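Local coordinates for glyoxalase family protein (Listeria monocytogenes, PDB 2P7O) that confers resistance to the antibiotic fosfomycin by catalysing its hydration with the help of a bound manganese ion, at residues 109-112 and 116-119. Residues are numbered along the deposited sequence; the frame is centred on the assembly and turned at random.
With MN (manganese (II) ion), chain C.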
# COMPACT_ATOMS: atom_id res chain seq x y z
N PHE A 109 -2.41 -11.55 7.79
CA PHE A 109 -1.34 -11.70 8.76
C PHE A 109 -0.54 -10.41 8.84
O PHE A 109 -0.61 -9.52 7.97
CB PHE A 109 -0.42 -12.90 8.40
CG PHE A 109 0.20 -12.76 7.01
CD1 PHE A 109 1.52 -12.42 6.79
CD2 PHE A 109 -0.59 -13.01 5.91
CE1 PHE A 109 2.05 -12.31 5.51
CE2 PHE A 109 -0.11 -12.95 4.62
CZ PHE A 109 1.22 -12.63 4.42
N TYR A 110 0.18 -10.18 9.92
CA TYR A 110 0.90 -8.91 10.08
C TYR A 110 2.39 -9.14 9.89
O TYR A 110 2.78 -10.30 9.92
CB TYR A 110 0.77 -8.38 11.55
CG TYR A 110 -0.68 -8.10 11.86
CD1 TYR A 110 -1.50 -9.18 12.23
CD2 TYR A 110 -1.23 -6.83 11.71
CE1 TYR A 110 -2.84 -8.95 12.50
CE2 TYR A 110 -2.60 -6.63 11.97
CZ TYR A 110 -3.37 -7.69 12.34
OH TYR A 110 -4.70 -7.50 12.63
N ASP A 111 3.15 -8.05 9.70
CA ASP A 111 4.61 -8.24 9.70
C ASP A 111 5.12 -8.05 11.12
O ASP A 111 4.39 -8.36 12.07
CB ASP A 111 5.36 -7.35 8.72
CG ASP A 111 5.09 -5.86 8.92
OD1 ASP A 111 5.72 -5.05 8.15
OD2 ASP A 111 4.33 -5.51 9.82
N PHE A 112 6.32 -7.50 11.26
CA PHE A 112 6.84 -7.26 12.62
C PHE A 112 6.59 -5.81 13.02
O PHE A 112 7.08 -5.41 14.08
CB PHE A 112 8.35 -7.54 12.62
CG PHE A 112 8.71 -8.99 12.35
CD1 PHE A 112 9.39 -9.42 11.22
CD2 PHE A 112 8.37 -9.97 13.28
CE1 PHE A 112 9.69 -10.75 11.02
CE2 PHE A 112 8.66 -11.31 13.07
CZ PHE A 112 9.37 -11.71 11.95
N LEU A 116 -0.72 -4.81 8.14
CA LEU A 116 -1.55 -5.92 7.68
C LEU A 116 -1.29 -6.27 6.21
O LEU A 116 -1.22 -5.41 5.32
CB LEU A 116 -3.00 -5.52 7.90
CG LEU A 116 -4.00 -6.66 7.62
CD1 LEU A 116 -3.76 -7.86 8.54
CD2 LEU A 116 -5.38 -6.08 7.87
N PHE A 117 -1.12 -7.58 5.99
CA PHE A 117 -0.92 -8.08 4.64
C PHE A 117 -1.94 -9.20 4.41
O PHE A 117 -2.50 -9.78 5.35
CB PHE A 117 0.45 -8.77 4.53
CG PHE A 117 1.59 -7.76 4.36
CD1 PHE A 117 2.37 -7.38 5.45
CD2 PHE A 117 1.87 -7.20 3.13
CE1 PHE A 117 3.42 -6.46 5.33
CE2 PHE A 117 2.90 -6.27 2.97
CZ PHE A 117 3.69 -5.93 4.07
N GLU A 118 -2.19 -9.47 3.15
CA GLU A 118 -3.13 -10.50 2.76
C GLU A 118 -2.52 -11.25 1.57
O GLU A 118 -2.00 -10.66 0.64
CB GLU A 118 -4.48 -9.88 2.42
CG GLU A 118 -5.55 -10.82 1.87
CD GLU A 118 -6.84 -10.16 1.43
OE1 GLU A 118 -6.88 -8.90 1.41
OE2 GLU A 118 -7.80 -10.91 1.10
N LEU A 119 -2.63 -12.58 1.62
CA LEU A 119 -2.49 -13.41 0.43
C LEU A 119 -3.88 -13.89 -0.03
O LEU A 119 -4.64 -14.48 0.75
CB LEU A 119 -1.59 -14.60 0.84
CG LEU A 119 -0.14 -14.14 1.08
CD1 LEU A 119 0.66 -15.36 1.53
CD2 LEU A 119 0.52 -13.48 -0.12
MN MN C . -8.39 -7.40 1.05
O HOH W 1 -9.64 -9.15 0.60
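Over one face of the F109 ring sits CB of F117, 4.1 Å from the ring centroid in a CH-pi contact, while CG of L119 meets the edge of the same ring, 3.7 Å from F109 CE2. With CG between its own N and carbonyl carbon (chi1 58°), the F109 ring lies across strand 116-120, bringing CE2 and CZ to F117 and L119. On the opposite side of the sheet L116 repeats the pattern: its CD1 lies over a face of the Y110 ring, 4.0 Å from the centroid and 18° off the normal. The F117 ring receives D111 at its edge, OD1 lying in the ring plane 3.9 Å from CE1; the carboxylate is steeply inclined to the ring, and D111 OD1 is also hydrogen-bonded to H115 within the turn.

The backbones pair as the end of an antiparallel beta hairpin. F109 and F117 form a hydrogen-bonded pair, F117 N to F109 O (2.8 Å) and F109 N to F117 O (3.0 Å), followed by the non-hydrogen-bonded pair Y110-L116. E118, on the same face as Y110 and L116, extends away from strand 106-110, and its OE1 binds manganese at 2.2 Å. Its OE2 accepts a hydrogen bond from a metal-bound water and shares another with S106 OG, which probably steadies the carboxylate. H69, E126 and H7 of the second subunit complete the site.

Strands 106-110 and 116-120 close a beta-alpha-beta-beta-beta module of this glyoxalase-superfamily fold; 116-120 lies between 106-110 and 69-73, F109 packs against helices 15-26 and 79-89, and L119 touches the latter.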